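Local structure of sulfate transporter 4.1, chloroplastic (Arabidopsis thaliana, 7LHV) at residues S535-A540 and T580-S585; L128-V133 and S383-T388. The protein cotransports protons and sulfate across the membrane as a member of the SLC26A/SulP family, and may help regulate sulfate assimilation. All blocks are in the same frame, centred on the assembly; numbering follows the deposited sequence.

Overall arrangement
The two contacts sit in separate domains, on opposite sides of the chain's centre, with their centres 47 Å apart and their nearest atoms about 31 Å apart. Contact 2 comes first along the chain. It lies inside the membrane-embedded sulfate permease part, where helix 125-141 meets the loop that follows helix 365-381 and runs into the short strand 388-389. Contact 1 belongs to the C-terminal STAS domain and joins the loops that leave two neighbouring parallel strands, 527-533 and 569-575, for their helices. The contacts share no helix, strand or sheet: contact 2 is internal to the transport domain, while contact 1 lies where the STAS domain packs against the second subunit.

Contact 1: S535-A540 and T580-S585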
loop_
_atom_site.group_PDB
_atom_site.type_symbol
_atom_site.label_atom_id
_atom_site.label_comp_id
_atom_site.label_asym_id
_atom_site.label_seq_id
_atom_site.Cartn_x
_atom_site.Cartn_y
_atom_site.Cartn_z
ATOM N N SER A 535 -15.718 -12.942 -3.811
ATOM C CA SER A 535 -15.042 -11.669 -4.024
ATOM C C SER A 535 -14.776 -11.454 -5.506
ATOM O O SER A 535 -14.704 -12.425 -6.268
ATOM C CB SER A 535 -13.723 -11.616 -3.254
ATOM O OG SER A 535 -12.949 -12.774 -3.507
ATOM N N PRO A 536 -14.635 -10.209 -5.958
ATOM C CA PRO A 536 -14.137 -9.981 -7.316
ATOM C C PRO A 536 -12.705 -10.472 -7.449
ATOM O O PRO A 536 -11.913 -10.405 -6.507
ATOM C CB PRO A 536 -14.225 -8.460 -7.477
ATOM C CG PRO A 536 -14.223 -7.935 -6.092
ATOM C CD PRO A 536 -14.945 -8.948 -5.269
ATOM N N ILE A 537 -12.374 -10.964 -8.636
ATOM C CA ILE A 537 -11.055 -11.513 -8.915
ATOM C C ILE A 537 -10.248 -10.466 -9.669
ATOM O O ILE A 537 -10.670 -9.989 -10.727
ATOM C CB ILE A 537 -11.144 -12.820 -9.714
ATOM C CG1 ILE A 537 -12.161 -13.766 -9.081
ATOM C CG2 ILE A 537 -9.791 -13.486 -9.785
ATOM C CD1 ILE A 537 -12.341 -15.057 -9.838
ATOM N N TYR A 538 -9.091 -10.108 -9.125
ATOM C CA TYR A 538 -8.195 -9.160 -9.770
ATOM C C TYR A 538 -6.766 -9.535 -9.394
ATOM O O TYR A 538 -6.526 -10.583 -8.787
ATOM C CB TYR A 538 -8.571 -7.716 -9.406
ATOM C CG TYR A 538 -8.396 -7.334 -7.953
ATOM C CD1 TYR A 538 -9.141 -7.942 -6.958
ATOM C CD2 TYR A 538 -7.507 -6.338 -7.583
ATOM C CE1 TYR A 538 -8.989 -7.591 -5.638
ATOM C CE2 TYR A 538 -7.352 -5.976 -6.266
ATOM C CZ TYR A 538 -8.094 -6.608 -5.298
ATOM O OH TYR A 538 -7.944 -6.254 -3.979
ATOM N N PHE A 539 -5.811 -8.682 -9.763
ATOM C CA PHE A 539 -4.407 -9.071 -9.682
ATOM C C PHE A 539 -3.932 -9.308 -8.255
ATOM O O PHE A 539 -2.949 -10.027 -8.060
ATOM C CB PHE A 539 -3.517 -8.019 -10.346
ATOM C CG PHE A 539 -3.722 -6.626 -9.829
ATOM C CD1 PHE A 539 -3.012 -6.173 -8.733
ATOM C CD2 PHE A 539 -4.603 -5.762 -10.452
ATOM C CE1 PHE A 539 -3.188 -4.893 -8.259
ATOM C CE2 PHE A 539 -4.782 -4.480 -9.979
ATOM C CZ PHE A 539 -4.074 -4.047 -8.882
ATOM N N ALA A 540 -4.593 -8.720 -7.258
ATOM C CA ALA A 540 -4.107 -8.853 -5.888
ATOM C C ALA A 540 -4.402 -10.235 -5.316
ATOM O O ALA A 540 -3.547 -10.826 -4.647
ATOM C CB ALA A 540 -4.715 -7.768 -5.002
ATOM N N THR A 580 -17.943 -9.884 -8.764
ATOM C CA THR A 580 -18.492 -8.704 -9.423
ATOM C C THR A 580 -17.816 -8.450 -10.763
ATOM O O THR A 580 -18.487 -8.140 -11.754
ATOM C CB THR A 580 -18.355 -7.489 -8.511
ATOM O OG1 THR A 580 -19.069 -7.724 -7.292
ATOM C CG2 THR A 580 -18.927 -6.255 -9.185
ATOM N N HIS A 581 -16.492 -8.584 -10.819
ATOM C CA HIS A 581 -15.751 -8.305 -12.039
ATOM C C HIS A 581 -14.456 -9.102 -12.023
ATOM O O HIS A 581 -13.986 -9.532 -10.969
ATOM C CB HIS A 581 -15.459 -6.811 -12.184
ATOM C CG HIS A 581 -14.904 -6.184 -10.943
ATOM N ND1 HIS A 581 -13.587 -6.330 -10.562
ATOM C CD2 HIS A 581 -15.483 -5.408 -9.998
ATOM C CE1 HIS A 581 -13.381 -5.674 -9.435
ATOM N NE2 HIS A 581 -14.516 -5.105 -9.070
ATOM N N ILE A 582 -13.886 -9.293 -13.212
ATOM C CA ILE A 582 -12.600 -9.960 -13.369
ATOM C C ILE A 582 -11.749 -9.172 -14.353
ATOM O O ILE A 582 -12.258 -8.562 -15.297
ATOM C CB ILE A 582 -12.751 -11.425 -13.836
ATOM C CG1 ILE A 582 -13.548 -11.507 -15.134
ATOM C CG2 ILE A 582 -13.392 -12.273 -12.762
ATOM C CD1 ILE A 582 -13.678 -12.912 -15.662
ATOM N N ASP A 583 -10.441 -9.182 -14.120
ATOM C CA ASP A 583 -9.487 -8.494 -14.970
ATOM C C ASP A 583 -8.757 -9.501 -15.860
ATOM O O ASP A 583 -9.118 -10.676 -15.939
ATOM C CB ASP A 583 -8.519 -7.675 -14.116
ATOM C CG ASP A 583 -7.731 -8.527 -13.152
ATOM O OD1 ASP A 583 -8.113 -9.695 -12.947
ATOM O OD2 ASP A 583 -6.731 -8.030 -12.596
ATOM N N SER A 584 -7.716 -9.028 -16.550
ATOM C CA SER A 584 -6.958 -9.890 -17.452
ATOM C C SER A 584 -6.244 -11.004 -16.698
ATOM O O SER A 584 -6.170 -12.142 -17.178
ATOM C CB SER A 584 -5.952 -9.056 -18.236
ATOM O OG SER A 584 -4.880 -8.665 -17.400
ATOM N N SER A 585 -5.684 -10.690 -15.528
ATOM C CA SER A 585 -5.010 -11.717 -14.740
ATOM C C SER A 585 -5.965 -12.845 -14.384
ATOM O O SER A 585 -5.576 -14.019 -14.364
ATOM C CB SER A 585 -4.410 -11.103 -13.476
ATOM O OG SER A 585 -3.492 -10.073 -13.795
#
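Residues 536-539 run beside 580-585, their end-to-end directions 19° apart, and Ile537 N donates to His581 O at 3.2 Å while Asp583 N reaches Ile537 O in a weak bond. In this STAS domain the parallel strands 527-533 and 569-575 have ended, and their outgoing loops stay side by side until helices 542-560 and 584-599 begin. Pro536 lays CB over one face of the His581 imidazole, 3.7 Å from the ring centroid, a CH-pi contact offset toward CE1. Ile537 and Ile582 point the same way, with CB of Ile537 3.8 Å from CG2 of Ile582. They continue into the domain core, Ile537 onto helix 542-560 and Ile582 onto helix 611-620. Asp583 is the N-cap of helix 584-599. Its chi1 of 60° sets the carboxylate against 538-539, with OD1 3.2 Å from Tyr538 CA, and OD1 also accepts from Ala586 N. Arg460 of the second subunit makes a long, weak ion pair with OD2. That same oxygen reaches the edge of the Phe539 ring near its plane, 3.8 Å from CD2, with the carboxylate turned 40° from the ring.

Contact 2: L128-V133 and S383-T388; sequences LYSSFV and SAYPAT
Ser130 and Tyr385 make the polar link of this contact: OG of Ser130 donates to the backbone O of Tyr385 at 2.8 Å. The serine holds OG anti to its own backbone N (chi1 -175°), which brings the hydroxyl within reach of that carbonyl. The approach is bent at the carbonyl, 148° at the oxygen, and the donor stands somewhat out of the carbonyl plane. Tyr385 also turns its ring to the same serine. With CG set between backbone N and carbonyl carbon (chi1 86°), the ring ends up nearer the helix, and Ser130 OG lies over one of its faces, 4.0 Å from Tyr385 CD1. Its phenol end goes on to a hydrogen bond with Ser156 OG on helix 153-166. Around these two the loop supplies methyl groups. Ala384 CB rests 3.7 Å from Ser130 CA, and Ala387 CB lies 3.8 Å from Ser130 OG. An alanine at Ser130 removes the hydroxyl, and with the Tyr385 carbonyl left without this mate the loop would probably be less firmly fixed to the helix. The loop leads into strand 388-389, which pairs antiparallel with 149-150; such a pair of short strands, each leading into a helix that starts near the middle of the membrane, is a hallmark of the SLC26 transport-domain fold. Asn376 OD1, from the preceding helix 365-381, accepts from Ala387 N. One residue before Ser130 on the helix, Tyr129 brings CB within 3.1 Å of Ser383 O. That oxygen meets the ring obliquely, 3.6 Å from Tyr129 CD2, and the ring itself stands edge-to-face with Tyr126.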
loop_
_atom_site.group_PDB
_atom_site.type_symbol
_atom_site.label_atom_id
_atom_site.label_comp_id
_atom_site.label_asym_id
_atom_site.label_seq_id
_atom_site.Cartn_x
_atom_site.Cartn_y
_atom_site.Cartn_z
ATOM N N LEU A 128 -2.518 34.383 16.160
ATOM C CA LEU A 128 -3.675 35.208 15.829
ATOM C C LEU A 128 -3.794 35.411 14.328
ATOM O O LEU A 128 -4.894 35.341 13.769
ATOM C CB LEU A 128 -3.589 36.551 16.548
ATOM C CG LEU A 128 -3.659 36.495 18.072
ATOM C CD1 LEU A 128 -3.607 37.893 18.653
ATOM C CD2 LEU A 128 -4.913 35.771 18.520
ATOM N N TYR A 129 -2.668 35.662 13.656
ATOM C CA TYR A 129 -2.670 35.713 12.198
ATOM C C TYR A 129 -3.256 34.433 11.622
ATOM O O TYR A 129 -4.114 34.469 10.733
ATOM C CB TYR A 129 -1.251 35.931 11.674
ATOM C CG TYR A 129 -0.602 37.233 12.087
ATOM C CD1 TYR A 129 -1.361 38.309 12.520
ATOM C CD2 TYR A 129 0.774 37.388 12.029
ATOM C CE1 TYR A 129 -0.766 39.496 12.893
ATOM C CE2 TYR A 129 1.377 38.572 12.397
ATOM C CZ TYR A 129 0.603 39.623 12.828
ATOM O OH TYR A 129 1.199 40.806 13.197
ATOM N N SER A 130 -2.836 33.284 12.157
ATOM C CA SER A 130 -3.321 31.999 11.677
ATOM C C SER A 130 -4.803 31.795 11.946
ATOM O O SER A 130 -5.385 30.850 11.407
ATOM C CB SER A 130 -2.520 30.862 12.310
ATOM O OG SER A 130 -2.904 29.614 11.765
ATOM N N SER A 131 -5.419 32.636 12.775
ATOM C CA SER A 131 -6.857 32.603 12.977
ATOM C C SER A 131 -7.585 33.738 12.279
ATOM O O SER A 131 -8.817 33.725 12.238
ATOM C CB SER A 131 -7.187 32.651 14.475
ATOM O OG SER A 131 -6.651 31.533 15.154
ATOM N N PHE A 132 -6.865 34.728 11.748
ATOM C CA PHE A 132 -7.539 35.900 11.203
ATOM C C PHE A 132 -7.961 35.694 9.754
ATOM O O PHE A 132 -9.155 35.638 9.446
ATOM C CB PHE A 132 -6.635 37.126 11.324
ATOM C CG PHE A 132 -7.234 38.370 10.749
ATOM C CD1 PHE A 132 -8.512 38.764 11.099
ATOM C CD2 PHE A 132 -6.522 39.143 9.854
ATOM C CE1 PHE A 132 -9.063 39.907 10.568
ATOM C CE2 PHE A 132 -7.069 40.285 9.320
ATOM C CZ PHE A 132 -8.342 40.668 9.678
ATOM N N VAL A 133 -6.997 35.560 8.852
ATOM C CA VAL A 133 -7.285 35.592 7.420
ATOM C C VAL A 133 -7.877 34.271 6.933
ATOM O O VAL A 133 -8.878 34.301 6.206
ATOM C CB VAL A 133 -6.037 35.975 6.610
ATOM C CG1 VAL A 133 -6.279 35.753 5.130
ATOM C CG2 VAL A 133 -5.677 37.424 6.871
ATOM N N SER A 383 0.663 35.882 5.990
ATOM C CA SER A 383 1.530 35.578 7.131
ATOM C C SER A 383 0.829 34.700 8.171
ATOM O O SER A 383 0.645 35.085 9.324
ATOM C CB SER A 383 2.051 36.866 7.774
ATOM O OG SER A 383 2.594 37.742 6.804
ATOM N N ALA A 384 0.456 33.495 7.748
ATOM C CA ALA A 384 -0.151 32.518 8.639
ATOM C C ALA A 384 0.479 31.152 8.419
ATOM O O ALA A 384 0.969 30.846 7.331
ATOM C CB ALA A 384 -1.663 32.426 8.429
ATOM N N TYR A 385 0.459 30.333 9.461
ATOM C CA TYR A 385 0.978 28.975 9.419
ATOM C C TYR A 385 -0.181 27.979 9.432
ATOM O O TYR A 385 -1.305 28.344 9.792
ATOM C CB TYR A 385 1.951 28.746 10.591
ATOM C CG TYR A 385 1.360 28.314 11.912
ATOM C CD1 TYR A 385 0.940 29.247 12.847
ATOM C CD2 TYR A 385 1.271 26.971 12.246
ATOM C CE1 TYR A 385 0.419 28.852 14.062
ATOM C CE2 TYR A 385 0.751 26.569 13.455
ATOM C CZ TYR A 385 0.329 27.513 14.359
ATOM O OH TYR A 385 -0.187 27.110 15.565
ATOM N N PRO A 386 0.043 26.722 9.024
ATOM C CA PRO A 386 -1.081 25.866 8.613
ATOM C C PRO A 386 -2.180 25.766 9.664
ATOM O O PRO A 386 -1.917 25.635 10.861
ATOM C CB PRO A 386 -0.418 24.506 8.380
ATOM C CG PRO A 386 0.968 24.812 8.066
ATOM C CD PRO A 386 1.329 26.016 8.871
ATOM N N ALA A 387 -3.423 25.826 9.194
ATOM C CA ALA A 387 -4.598 25.798 10.051
ATOM C C ALA A 387 -5.574 24.755 9.531
ATOM O O ALA A 387 -5.899 24.747 8.339
ATOM C CB ALA A 387 -5.274 27.170 10.100
ATOM N N THR A 388 -6.041 23.881 10.422
ATOM C CA THR A 388 -7.028 22.873 10.058
ATOM C C THR A 388 -8.193 22.885 11.038
ATOM O O THR A 388 -8.263 23.753 11.913
ATOM C CB THR A 388 -6.396 21.480 10.012
ATOM O OG1 THR A 388 -5.787 21.189 11.274
ATOM C CG2 THR A 388 -5.344 21.405 8.919
#